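Local structure of NAD-dependent dehydrogenase (Rhizobium meliloti, 4Z0P) at residues G29-D34 with Q41-S46; I48-V53 with R303-L308; L219-P224 with S250-G255; D59-A64 with L81-L86; E20-G25 with A292-V297. The protein reduces glyoxylate and hydroxypyruvate with NADPH as the hydride donor, as a member of the D-isomer-specific 2-hydroxyacid dehydrogenase family. All coordinates share one frame; numbering follows the deposited sequence.

Contact 1 of 5, residues G29-D34 with Q41-S46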
# COMPACT_ATOMS: atom_id res chain seq x y z
N GLY A 29 27.28 -18.04 -24.76
CA GLY A 29 28.41 -18.95 -24.93
C GLY A 29 28.26 -20.31 -24.25
O GLY A 29 29.15 -21.15 -24.38
N ARG A 30 27.16 -20.53 -23.53
CA ARG A 30 26.90 -21.81 -22.84
C ARG A 30 25.61 -22.41 -23.34
O ARG A 30 24.66 -21.70 -23.60
CB ARG A 30 26.72 -21.60 -21.32
CG ARG A 30 27.91 -20.98 -20.63
CD ARG A 30 27.65 -20.78 -19.17
NE ARG A 30 28.81 -20.12 -18.57
CZ ARG A 30 29.91 -20.72 -18.15
NH1 ARG A 30 30.06 -22.04 -18.21
NH2 ARG A 30 30.89 -20.00 -17.63
N GLU A 31 25.58 -23.73 -23.42
CA GLU A 31 24.35 -24.44 -23.67
C GLU A 31 23.48 -24.31 -22.42
O GLU A 31 23.99 -24.44 -21.31
CB GLU A 31 24.62 -25.91 -23.96
CG GLU A 31 23.35 -26.67 -24.35
CD GLU A 31 23.54 -28.17 -24.56
OE1 GLU A 31 24.66 -28.69 -24.35
OE2 GLU A 31 22.53 -28.81 -24.91
N VAL A 32 22.19 -24.00 -22.60
CA VAL A 32 21.23 -23.90 -21.51
C VAL A 32 20.30 -25.09 -21.68
O VAL A 32 19.77 -25.30 -22.75
CB VAL A 32 20.45 -22.58 -21.55
CG1 VAL A 32 19.46 -22.52 -20.40
CG2 VAL A 32 21.42 -21.41 -21.47
N ILE A 33 20.14 -25.88 -20.63
CA ILE A 33 19.37 -27.12 -20.66
C ILE A 33 18.18 -26.90 -19.73
O ILE A 33 18.31 -27.04 -18.51
CB ILE A 33 20.23 -28.32 -20.22
CG1 ILE A 33 21.48 -28.44 -21.10
CG2 ILE A 33 19.43 -29.59 -20.28
CD1 ILE A 33 22.49 -29.45 -20.61
N ASP A 34 17.04 -26.54 -20.31
CA ASP A 34 15.82 -26.29 -19.57
C ASP A 34 15.07 -27.60 -19.39
O ASP A 34 14.51 -28.15 -20.35
CB ASP A 34 14.95 -25.29 -20.31
CG ASP A 34 13.66 -24.95 -19.58
OD1 ASP A 34 13.40 -25.45 -18.46
OD2 ASP A 34 12.87 -24.15 -20.16
N GLN A 41 14.39 -34.84 -21.24
CA GLN A 41 14.03 -35.73 -20.13
C GLN A 41 14.95 -36.92 -19.92
O GLN A 41 14.82 -37.61 -18.92
CB GLN A 41 12.62 -36.32 -20.31
CG GLN A 41 11.57 -35.29 -20.30
CD GLN A 41 10.21 -35.94 -20.32
OE1 GLN A 41 9.74 -36.50 -21.35
NE2 GLN A 41 9.60 -35.90 -19.19
N GLU A 42 15.77 -37.24 -20.92
CA GLU A 42 16.70 -38.36 -20.83
C GLU A 42 18.17 -37.94 -20.90
O GLU A 42 19.05 -38.79 -20.81
CB GLU A 42 16.41 -39.36 -21.92
CG GLU A 42 15.08 -40.07 -21.65
CD GLU A 42 14.77 -41.17 -22.62
OE1 GLU A 42 15.66 -41.60 -23.38
OE2 GLU A 42 13.59 -41.60 -22.66
N ARG A 43 18.42 -36.67 -21.10
CA ARG A 43 19.79 -36.15 -21.30
C ARG A 43 20.59 -36.51 -20.05
O ARG A 43 20.18 -36.24 -18.93
CB ARG A 43 19.70 -34.63 -21.49
CG ARG A 43 20.99 -33.82 -21.55
CD ARG A 43 21.81 -34.07 -22.78
NE ARG A 43 23.00 -33.22 -22.81
CZ ARG A 43 23.05 -31.96 -23.26
NH1 ARG A 43 21.96 -31.35 -23.73
NH2 ARG A 43 24.22 -31.31 -23.26
N ASP A 44 21.75 -37.15 -20.24
CA ASP A 44 22.64 -37.34 -19.12
C ASP A 44 23.24 -35.99 -18.72
O ASP A 44 23.66 -35.21 -19.58
CB ASP A 44 23.77 -38.29 -19.46
CG ASP A 44 24.57 -38.63 -18.25
OD1 ASP A 44 24.17 -39.55 -17.51
OD2 ASP A 44 25.55 -37.93 -18.02
N LEU A 45 23.28 -35.70 -17.42
CA LEU A 45 23.71 -34.40 -16.95
C LEU A 45 25.05 -34.43 -16.20
O LEU A 45 25.38 -33.46 -15.49
CB LEU A 45 22.62 -33.75 -16.11
CG LEU A 45 21.26 -33.57 -16.83
CD1 LEU A 45 20.19 -33.05 -15.86
CD2 LEU A 45 21.40 -32.66 -18.03
N SER A 46 25.81 -35.51 -16.37
CA SER A 46 27.16 -35.54 -15.82
C SER A 46 28.06 -34.52 -16.50
O SER A 46 27.85 -34.13 -17.63
CB SER A 46 27.78 -36.93 -15.98
OG SER A 46 26.97 -37.91 -15.38
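Glu-31 and Arg-43 form a two-pronged salt bridge between the entry to strand 32-34, an outermost strand of the five-stranded parallel sheet, and the loop that leads from it toward strand 50-54. The ionic part is end-on: Arg-43 NH1 gives a hydrogen bond of 2.9 Å to Glu-31 OE2, and Arg-43 NH2 one of the same length to Glu-31 OE1. Both are nearly straight and reach the syn sides of the oxygens. Each oxygen lies close to the guanidinium plane, but the carboxylate is turned 29° against it, which puts the nitrogens somewhat out of the carboxylate plane. Arg-43 gets there with a bend at chi2 (68°), while Glu-31 reaches out extended. A methionine in place of Arg-43 would probably leave the Glu-31 carboxylate without its cationic mate and able to swing. The apolar part centres on Ile-33, whose CD1 sits 4.3 Å from Leu-45 CD2. That same methyl lies over one face of the Arg-43 guanidinium, offset toward its rim, with Ile-33 CD1 3.7 Å from Arg-43 NH2.

Contact 2 of 5, residues I48-V53 with R303-L308; sequences IDYAVV and RFESGL
Tyr-50, on the strand side, meets two consecutive residues at the end of helix 290-305. The first is Phe-304, whose ring edge comes up to the phenol end of the tyrosine: Phe-304 CD2 is 3.5 Å from Tyr-50 OH and 4.0 Å from Tyr-50 CE1. With CG anti to the backbone N (chi1 -173°), the phenylalanine leans toward the sheet, where it also touches Val-69. Next comes Glu-305, extended beyond CG, which carries its carboxylate to the phenol. Tyr-50 OH donates to Glu-305 OE2 over a short 2.6 Å, using the anti lone pair of that oxygen, and the ring and carboxylate planes are 34° apart. Glu-305 OE2 has a second partner in the salt bridge with Arg-30 NH2, so one carboxylate oxygen is shared by a phenol and a guanidinium; that positive charge would probably help keep Glu-305 ionised. Gly-307, just past the helix, closes it with a Schellman motif: phi turns positive (85°), Gly-307 N bonds to Phe-304 O at 3.1 Å, and Leu-308 N bonds to Arg-303 O at 2.9 Å. Following the seven-stranded sheet in the chain, helix 290-305 returns to cover the five-stranded one, as in D-2-hydroxyacid dehydrogenases.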
# COMPACT_ATOMS: atom_id res chain seq x y z
N ILE A 48 28.41 -31.41 -15.90
CA ILE A 48 27.86 -30.07 -15.94
C ILE A 48 28.06 -29.41 -14.58
O ILE A 48 27.77 -30.02 -13.54
CB ILE A 48 26.36 -30.11 -16.32
CG1 ILE A 48 26.20 -30.66 -17.74
CG2 ILE A 48 25.74 -28.71 -16.18
CD1 ILE A 48 24.77 -30.89 -18.15
N ASP A 49 28.54 -28.17 -14.60
CA ASP A 49 29.01 -27.49 -13.39
C ASP A 49 27.94 -26.71 -12.62
O ASP A 49 28.10 -26.47 -11.42
CB ASP A 49 30.13 -26.52 -13.73
CG ASP A 49 31.41 -27.19 -14.18
OD1 ASP A 49 31.54 -28.43 -14.20
OD2 ASP A 49 32.29 -26.41 -14.56
N TYR A 50 26.87 -26.25 -13.30
CA TYR A 50 25.96 -25.28 -12.71
C TYR A 50 24.50 -25.67 -12.96
O TYR A 50 24.16 -26.14 -14.04
CB TYR A 50 26.18 -23.90 -13.34
CG TYR A 50 27.61 -23.46 -13.36
CD1 TYR A 50 28.32 -23.33 -12.18
CD2 TYR A 50 28.28 -23.17 -14.57
CE1 TYR A 50 29.65 -22.94 -12.18
CE2 TYR A 50 29.61 -22.77 -14.57
CZ TYR A 50 30.29 -22.66 -13.37
OH TYR A 50 31.63 -22.28 -13.34
N ALA A 51 23.67 -25.48 -11.93
CA ALA A 51 22.21 -25.68 -12.03
C ALA A 51 21.51 -24.58 -11.26
O ALA A 51 22.02 -24.13 -10.22
CB ALA A 51 21.84 -27.02 -11.46
N VAL A 52 20.40 -24.11 -11.82
CA VAL A 52 19.52 -23.11 -11.21
C VAL A 52 18.19 -23.79 -10.98
O VAL A 52 17.58 -24.28 -11.94
CB VAL A 52 19.31 -21.86 -12.11
CG1 VAL A 52 18.69 -20.74 -11.26
CG2 VAL A 52 20.60 -21.42 -12.75
N VAL A 53 17.78 -23.92 -9.71
CA VAL A 53 16.74 -24.90 -9.35
C VAL A 53 15.67 -24.28 -8.45
O VAL A 53 15.96 -23.45 -7.59
CB VAL A 53 17.34 -26.16 -8.70
CG1 VAL A 53 18.35 -26.81 -9.66
CG2 VAL A 53 17.95 -25.88 -7.32
N ARG A 303 32.30 -14.64 -11.28
CA ARG A 303 33.12 -14.53 -10.07
C ARG A 303 33.82 -15.85 -9.75
O ARG A 303 35.02 -15.89 -9.51
CB ARG A 303 32.28 -14.08 -8.88
CG ARG A 303 31.81 -12.62 -8.93
CD ARG A 303 30.94 -12.29 -7.72
NE ARG A 303 31.71 -12.38 -6.48
CZ ARG A 303 32.49 -11.41 -5.99
NH1 ARG A 303 32.64 -10.25 -6.62
NH2 ARG A 303 33.15 -11.62 -4.85
N PHE A 304 33.05 -16.94 -9.76
CA PHE A 304 33.55 -18.27 -9.44
C PHE A 304 34.72 -18.65 -10.32
O PHE A 304 35.78 -19.06 -9.84
CB PHE A 304 32.42 -19.30 -9.60
CG PHE A 304 32.78 -20.68 -9.14
CD1 PHE A 304 33.01 -20.95 -7.80
CD2 PHE A 304 32.87 -21.73 -10.06
CE1 PHE A 304 33.34 -22.23 -7.37
CE2 PHE A 304 33.20 -23.02 -9.64
CZ PHE A 304 33.43 -23.27 -8.29
N GLU A 305 34.53 -18.49 -11.63
CA GLU A 305 35.55 -18.87 -12.60
C GLU A 305 36.78 -17.96 -12.62
O GLU A 305 37.84 -18.37 -13.10
CB GLU A 305 34.94 -19.00 -14.00
CG GLU A 305 33.89 -20.11 -14.05
CD GLU A 305 33.37 -20.41 -15.42
OE1 GLU A 305 33.76 -19.71 -16.39
OE2 GLU A 305 32.57 -21.36 -15.55
N SER A 306 36.65 -16.74 -12.10
CA SER A 306 37.78 -15.83 -11.93
C SER A 306 38.49 -15.98 -10.59
O SER A 306 39.46 -15.27 -10.34
CB SER A 306 37.31 -14.37 -12.05
OG SER A 306 36.62 -14.18 -13.25
N GLY A 307 38.02 -16.87 -9.73
CA GLY A 307 38.65 -17.10 -8.43
C GLY A 307 38.20 -16.15 -7.33
O GLY A 307 38.85 -16.07 -6.30
N LEU A 308 37.10 -15.43 -7.55
CA LEU A 308 36.52 -14.57 -6.53
C LEU A 308 35.48 -15.32 -5.71
O LEU A 308 34.87 -16.26 -6.22
CB LEU A 308 35.88 -13.33 -7.16
CG LEU A 308 36.83 -12.40 -7.92
CD1 LEU A 308 36.03 -11.41 -8.75
CD2 LEU A 308 37.75 -11.66 -6.96

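Contact 3 of 5, residues L219-P224 with S250-G255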
# COMPACT_ATOMS: atom_id res chain seq x y z
N LEU A 219 1.07 -10.39 21.65
CA LEU A 219 0.98 -9.18 20.82
C LEU A 219 0.17 -8.10 21.51
O LEU A 219 -0.66 -8.38 22.38
CB LEU A 219 0.42 -9.52 19.45
CG LEU A 219 1.33 -10.39 18.58
CD1 LEU A 219 0.62 -10.88 17.31
CD2 LEU A 219 2.58 -9.61 18.17
N SER A 220 0.43 -6.86 21.15
CA SER A 220 -0.27 -5.74 21.76
C SER A 220 -1.77 -5.74 21.52
O SER A 220 -2.24 -5.99 20.40
CB SER A 220 0.30 -4.41 21.26
OG SER A 220 -0.27 -3.36 22.04
N ARG A 221 -2.52 -5.43 22.58
CA ARG A 221 -3.96 -5.11 22.46
C ARG A 221 -4.22 -3.63 22.67
O ARG A 221 -5.37 -3.23 22.75
CB ARG A 221 -4.76 -5.92 23.45
CG ARG A 221 -4.25 -7.36 23.46
CD ARG A 221 -5.29 -8.36 23.84
NE ARG A 221 -6.33 -8.40 22.83
CZ ARG A 221 -6.34 -9.16 21.73
NH1 ARG A 221 -7.41 -9.07 20.96
NH2 ARG A 221 -5.36 -10.02 21.41
N ASN A 222 -3.15 -2.83 22.73
CA ASN A 222 -3.22 -1.41 23.04
C ASN A 222 -3.30 -0.51 21.81
O ASN A 222 -3.36 0.71 21.96
CB ASN A 222 -2.01 -1.00 23.89
CG ASN A 222 -2.04 -1.67 25.26
OD1 ASN A 222 -3.10 -1.81 25.85
ND2 ASN A 222 -0.88 -2.10 25.74
N GLY A 223 -3.30 -1.11 20.61
CA GLY A 223 -3.33 -0.34 19.39
C GLY A 223 -4.74 0.11 19.06
O GLY A 223 -5.68 -0.19 19.79
N PRO A 224 -4.88 0.83 17.95
CA PRO A 224 -6.16 1.51 17.65
C PRO A 224 -7.32 0.57 17.37
O PRO A 224 -8.46 0.98 17.49
CB PRO A 224 -5.84 2.39 16.42
CG PRO A 224 -4.47 2.03 15.97
CD PRO A 224 -3.81 1.16 16.99
N SER A 250 -11.71 -16.37 18.00
CA SER A 250 -11.90 -15.81 19.33
C SER A 250 -11.70 -14.30 19.37
O SER A 250 -12.13 -13.66 20.31
CB SER A 250 -10.94 -16.45 20.31
OG SER A 250 -9.62 -16.03 20.06
N GLY A 251 -11.00 -13.75 18.38
CA GLY A 251 -10.69 -12.34 18.34
C GLY A 251 -9.32 -12.00 18.90
O GLY A 251 -8.95 -10.82 18.89
N VAL A 252 -8.55 -12.99 19.34
CA VAL A 252 -7.16 -12.78 19.76
C VAL A 252 -6.37 -12.17 18.60
O VAL A 252 -5.56 -11.27 18.80
CB VAL A 252 -6.50 -14.06 20.30
CG1 VAL A 252 -5.00 -13.86 20.49
CG2 VAL A 252 -7.12 -14.44 21.65
N LEU A 253 -6.62 -12.66 17.39
CA LEU A 253 -6.17 -11.98 16.17
C LEU A 253 -7.35 -11.30 15.52
O LEU A 253 -8.40 -11.90 15.34
CB LEU A 253 -5.57 -12.97 15.17
CG LEU A 253 -4.20 -13.56 15.52
CD1 LEU A 253 -3.82 -14.61 14.48
CD2 LEU A 253 -3.14 -12.47 15.56
N GLY A 254 -7.16 -10.04 15.15
CA GLY A 254 -8.22 -9.26 14.51
C GLY A 254 -8.29 -9.51 13.01
O GLY A 254 -9.31 -9.25 12.37
N GLY A 255 -7.19 -10.02 12.45
CA GLY A 255 -7.12 -10.32 11.04
C GLY A 255 -5.77 -10.87 10.68
O GLY A 255 -4.86 -10.92 11.51
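Arg-221 reaches across to two successive backbone carbonyls, Gly-251 O and Val-252 O, just past the end of helix 241-250. The two bonds are unequal. Arg-221 NH2 to Val-252 O measures 2.9 Å and is nearly straight, at 168°, with the nitrogen in the carbonyl plane on a lone pair. Arg-221 NH1 to Gly-251 O is longer, 3.1 Å, and more bent, and the donor is tilted from that carbonyl plane. A turn at chi3 (66°) swings the guanidinium round so that its edge, not a face, meets the loop. These close contacts lie on the more solvent-exposed side, where Val-252 CG1 is also 4.0 Å from Arg-221 NH2.

The buried side is apolar and looser: Leu-219 CD1 lies 4.4 Å from Leu-253 CD2, a light touch between two leucines with further neighbours, Pro-228 for Leu-219 and Cys-247 for Leu-253. The loops joined here lead into strands 229-232 and 255-258, adjacent in the parallel seven-stranded sheet of the Rossmann-type nucleotide-binding domain. Because the arginine grips main-chain oxygens, its two hydrogen bonds depend on the path of the loop, which turns through a positive phi at Gly-251, and use no side-chain atom of Val-252.

Contact 4 of 5, residues D59-A64 with L81-L86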
# COMPACT_ATOMS: atom_id res chain seq x y z
N ASP A 59 15.10 -36.80 -8.39
CA ASP A 59 16.29 -37.40 -9.02
C ASP A 59 17.33 -36.42 -9.63
O ASP A 59 18.31 -36.86 -10.21
CB ASP A 59 15.90 -38.47 -10.05
CG ASP A 59 15.31 -37.90 -11.34
OD1 ASP A 59 14.75 -36.79 -11.33
OD2 ASP A 59 15.38 -38.62 -12.36
N LEU A 60 17.10 -35.11 -9.51
CA LEU A 60 17.98 -34.17 -10.22
C LEU A 60 19.46 -34.36 -9.89
O LEU A 60 20.29 -34.46 -10.80
CB LEU A 60 17.61 -32.71 -9.99
CG LEU A 60 18.53 -31.73 -10.76
CD1 LEU A 60 18.69 -32.02 -12.26
CD2 LEU A 60 18.03 -30.32 -10.57
N PHE A 61 19.80 -34.44 -8.61
CA PHE A 61 21.22 -34.54 -8.27
C PHE A 61 21.84 -35.91 -8.58
O PHE A 61 23.05 -36.00 -8.73
CB PHE A 61 21.52 -34.08 -6.83
CG PHE A 61 21.18 -32.64 -6.61
CD1 PHE A 61 21.65 -31.66 -7.50
CD2 PHE A 61 20.37 -32.25 -5.56
CE1 PHE A 61 21.30 -30.33 -7.34
CE2 PHE A 61 20.03 -30.91 -5.40
CZ PHE A 61 20.49 -29.96 -6.28
N SER A 62 21.03 -36.96 -8.73
CA SER A 62 21.62 -38.23 -9.19
C SER A 62 21.99 -38.14 -10.70
O SER A 62 22.96 -38.72 -11.15
CB SER A 62 20.72 -39.43 -8.87
OG SER A 62 19.52 -39.33 -9.59
N ARG A 63 21.22 -37.37 -11.45
CA ARG A 63 21.53 -37.11 -12.87
C ARG A 63 22.68 -36.15 -13.10
O ARG A 63 23.42 -36.30 -14.09
CB ARG A 63 20.35 -36.49 -13.54
CG ARG A 63 19.15 -37.39 -13.63
CD ARG A 63 18.02 -36.57 -14.24
NE ARG A 63 18.21 -36.35 -15.69
CZ ARG A 63 17.40 -35.60 -16.44
NH1 ARG A 63 16.36 -34.97 -15.88
NH2 ARG A 63 17.65 -35.44 -17.76
N ALA A 64 22.84 -35.19 -12.20
CA ALA A 64 23.86 -34.16 -12.29
C ALA A 64 24.83 -34.21 -11.12
O ALA A 64 24.84 -33.33 -10.28
CB ALA A 64 23.18 -32.79 -12.39
N LEU A 81 17.55 -27.64 0.28
CA LEU A 81 18.40 -28.34 1.27
C LEU A 81 17.95 -29.76 1.54
O LEU A 81 18.76 -30.56 2.00
CB LEU A 81 18.46 -27.56 2.60
CG LEU A 81 19.25 -26.25 2.53
CD1 LEU A 81 19.05 -25.47 3.83
CD2 LEU A 81 20.74 -26.50 2.34
N THR A 82 16.69 -30.07 1.23
CA THR A 82 16.16 -31.42 1.45
C THR A 82 16.29 -32.35 0.26
O THR A 82 16.01 -33.53 0.38
CB THR A 82 14.66 -31.40 1.82
OG1 THR A 82 13.86 -31.04 0.67
CG2 THR A 82 14.39 -30.43 2.97
N LEU A 83 16.72 -31.81 -0.88
CA LEU A 83 16.77 -32.64 -2.09
C LEU A 83 17.80 -33.73 -1.98
O LEU A 83 18.96 -33.51 -1.54
CB LEU A 83 16.97 -31.78 -3.35
CG LEU A 83 15.83 -30.86 -3.70
CD1 LEU A 83 16.33 -29.83 -4.69
CD2 LEU A 83 14.63 -31.62 -4.24
N PRO A 84 17.41 -34.98 -2.33
CA PRO A 84 18.33 -36.04 -2.18
C PRO A 84 19.58 -35.83 -3.05
O PRO A 84 19.49 -35.31 -4.19
CB PRO A 84 17.56 -37.31 -2.61
CG PRO A 84 16.20 -36.86 -2.97
CD PRO A 84 16.15 -35.39 -2.99
N GLY A 85 20.71 -36.14 -2.46
CA GLY A 85 22.00 -36.02 -3.10
C GLY A 85 22.49 -34.60 -3.30
O GLY A 85 23.43 -34.39 -4.05
N LEU A 86 21.91 -33.62 -2.60
CA LEU A 86 22.40 -32.23 -2.70
C LEU A 86 23.91 -32.23 -2.51
O LEU A 86 24.42 -32.73 -1.52
CB LEU A 86 21.71 -31.29 -1.71
CG LEU A 86 22.19 -29.81 -1.75
CD1 LEU A 86 21.63 -29.04 -2.91
CD2 LEU A 86 21.82 -29.12 -0.45
O HOH W 1 17.84 -34.27 -6.42
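Phe-61, on the short helix 60-63, pushes its side chain against the turn formed by residues 83-86. The contact joins this helix, which follows strand 50-54, to the loop between strands 69-72 and 91-92 of the five-stranded sheet. Phe-61 CB comes first, 3.4 Å from Gly-85 O, with Pro-84 O a little farther off. Chi1 of -62° puts CG anti to its own carbonyl carbon and still near Gly-85 O. Phe-61 CD2 then lies 3.5 Å from Pro-84 O, which is close to the ring plane, and equally near Leu-86 CA. Farther out, Phe-61 CE2 touches Leu-83 CB at 3.8 Å and Leu-86 CD1 at 3.5 Å. The Leu-86 methyl reaches on to the tip, where it meets Phe-61 CZ at 3.7 Å. Leu-86 lies alongside the ring and points the same way; Leu-83 crosses it at about a right angle.

The turn is type II, closed by Leu-86 N to Leu-83 O at 3.1 Å. A water accepts from Phe-61 N at 2.9 Å and donates to Pro-84 O. With an alanine at Phe-61, Leu-83 and Leu-86 would probably lose their common aromatic neighbour, and a gap would be likely to open between helix and turn. No direct hydrogen bond joins the two segments, so their fit rests on packing of the phenylalanine against two leucines and the carbonyls of the turn, with the bridging water satisfying a helix amide.

Contact 5 of 5, residues E20-G25 with A292-V297; sequences EAALAG and ALFVHV
Ala-22 and Leu-23, on helix 16-23, are the two residues that receive the ring of Phe-294 from helix 290-305. Taken in order, Ala-22 comes first and meets the ring with both its methyl and its backbone. Its CB points toward the other helix and lies 3.8 Å from Phe-294 CE2, while its carbonyl is at the ring edge, Ala-22 O standing 3.6 Å from Phe-294 CD2, near the ring plane. An oxygen placed there faces the slightly positive C-H rim of the phenylalanine, which makes the approach probably mildly favourable. The small methyl lets the ring come close to the helix backbone.

Leu-23 follows. It starts off away from Phe-294, but chi1 of -69° and an extended chi2 carry it on so that Leu-23 CD2 reaches a point 4.0 Å from Phe-294 CE2, the two side chains running obliquely to each other. The leucine also packs on Val-32 and Asp-34.

On the opposite helix Phe-294 has its CG anti to the carbonyl carbon (chi1 -67°), which sends the ring toward Ala-22. It touches Val-10 and Leu-12 as well, and meets the ring of Phe-27 with planes at about 55°. Leu-23 thus rests on strand 32-34 and Phe-294 on the adjacent strand 8-12, so both helices lie against the five-stranded sheet. No hydrogen bond crosses between the segments: one aromatic ring does the joining, through van der Waals contact and the carbonyl at its rim.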
# COMPACT_ATOMS: atom_id res chain seq x y z
N GLU A 20 10.72 -19.35 -20.32
CA GLU A 20 10.97 -19.44 -21.76
C GLU A 20 11.41 -18.10 -22.33
O GLU A 20 12.39 -18.02 -23.05
CB GLU A 20 9.71 -19.89 -22.49
CG GLU A 20 9.28 -21.32 -22.21
CD GLU A 20 7.82 -21.59 -22.54
OE1 GLU A 20 7.14 -20.72 -23.13
OE2 GLU A 20 7.33 -22.68 -22.20
N ALA A 21 10.68 -17.04 -21.98
CA ALA A 21 11.04 -15.68 -22.41
C ALA A 21 12.43 -15.25 -21.97
O ALA A 21 13.15 -14.61 -22.72
CB ALA A 21 10.00 -14.68 -21.90
N ALA A 22 12.82 -15.61 -20.75
CA ALA A 22 14.13 -15.22 -20.20
C ALA A 22 15.31 -16.02 -20.79
O ALA A 22 16.44 -15.58 -20.68
CB ALA A 22 14.13 -15.36 -18.68
N LEU A 23 15.04 -17.18 -21.39
CA LEU A 23 16.11 -18.05 -21.94
C LEU A 23 16.83 -17.39 -23.11
O LEU A 23 18.02 -17.63 -23.29
CB LEU A 23 15.54 -19.39 -22.40
CG LEU A 23 15.03 -20.38 -21.34
CD1 LEU A 23 14.38 -21.57 -22.02
CD2 LEU A 23 16.14 -20.82 -20.41
N ALA A 24 16.12 -16.57 -23.88
CA ALA A 24 16.68 -15.86 -25.04
C ALA A 24 17.84 -14.96 -24.66
O ALA A 24 17.67 -13.99 -23.91
CB ALA A 24 15.60 -15.04 -25.72
N GLY A 25 19.03 -15.27 -25.16
CA GLY A 25 20.23 -14.51 -24.82
C GLY A 25 20.78 -14.73 -23.41
O GLY A 25 21.73 -14.06 -23.02
N ALA A 292 16.30 -11.33 -14.15
CA ALA A 292 17.18 -10.87 -13.09
C ALA A 292 17.90 -12.05 -12.41
O ALA A 292 19.08 -11.95 -12.08
CB ALA A 292 16.40 -10.02 -12.06
N LEU A 293 17.18 -13.15 -12.21
CA LEU A 293 17.77 -14.39 -11.71
C LEU A 293 18.93 -14.86 -12.58
O LEU A 293 20.01 -15.14 -12.07
CB LEU A 293 16.70 -15.48 -11.62
CG LEU A 293 17.19 -16.84 -11.16
CD1 LEU A 293 17.76 -16.82 -9.74
CD2 LEU A 293 16.01 -17.81 -11.28
N PHE A 294 18.72 -14.90 -13.89
CA PHE A 294 19.78 -15.34 -14.80
C PHE A 294 20.97 -14.36 -14.83
O PHE A 294 22.11 -14.80 -14.87
CB PHE A 294 19.26 -15.59 -16.21
CG PHE A 294 18.32 -16.75 -16.34
CD1 PHE A 294 18.24 -17.78 -15.36
CD2 PHE A 294 17.55 -16.88 -17.48
CE1 PHE A 294 17.38 -18.85 -15.53
CE2 PHE A 294 16.69 -17.96 -17.65
CZ PHE A 294 16.61 -18.94 -16.67
N VAL A 295 20.71 -13.06 -14.74
CA VAL A 295 21.82 -12.08 -14.64
C VAL A 295 22.65 -12.34 -13.37
O VAL A 295 23.89 -12.34 -13.41
CB VAL A 295 21.29 -10.63 -14.68
CG1 VAL A 295 22.36 -9.62 -14.26
CG2 VAL A 295 20.77 -10.33 -16.08
N HIS A 296 21.94 -12.56 -12.26
CA HIS A 296 22.57 -12.90 -10.97
C HIS A 296 23.42 -14.17 -11.06
O HIS A 296 24.57 -14.17 -10.64
CB HIS A 296 21.49 -12.98 -9.88
CG HIS A 296 21.76 -13.96 -8.78
ND1 HIS A 296 22.46 -13.63 -7.64
CD2 HIS A 296 21.33 -15.23 -8.60
CE1 HIS A 296 22.48 -14.67 -6.82
NE2 HIS A 296 21.81 -15.65 -7.39
N VAL A 297 22.86 -15.22 -11.67
CA VAL A 297 23.60 -16.47 -11.82
C VAL A 297 24.83 -16.26 -12.71
O VAL A 297 25.93 -16.73 -12.37
CB VAL A 297 22.72 -17.61 -12.36
CG1 VAL A 297 23.54 -18.88 -12.62
CG2 VAL A 297 21.62 -17.96 -11.36

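Overall arrangement
Contacts 1, 2, 4 and 5 cluster around the five-stranded parallel sheet, whereas contact 3 stands apart in the nucleotide-binding domain, its centre 44 to 53 Å from theirs. Contacts 1 and 2 touch through Ile-33 CD1 and Ile-48 CD1, 3.7 Å apart. Contact 1 meets contact 4 where Arg-63 NH2 lies 2.9 Å from Arg-43 O, a probable hydrogen bond. Contacts 2 and 5 share helix 290-305, with Leu-293 and Val-297 packing on Val-52. The side chain of Leu-86 in contact 4 is about 11 Å from that of Arg-93, which binds NADPH. A bound oxalate lies about 13 Å from the side chain of Leu-83 and one about 14 Å from that of Phe-294, so neither residue lines an oxalate pocket.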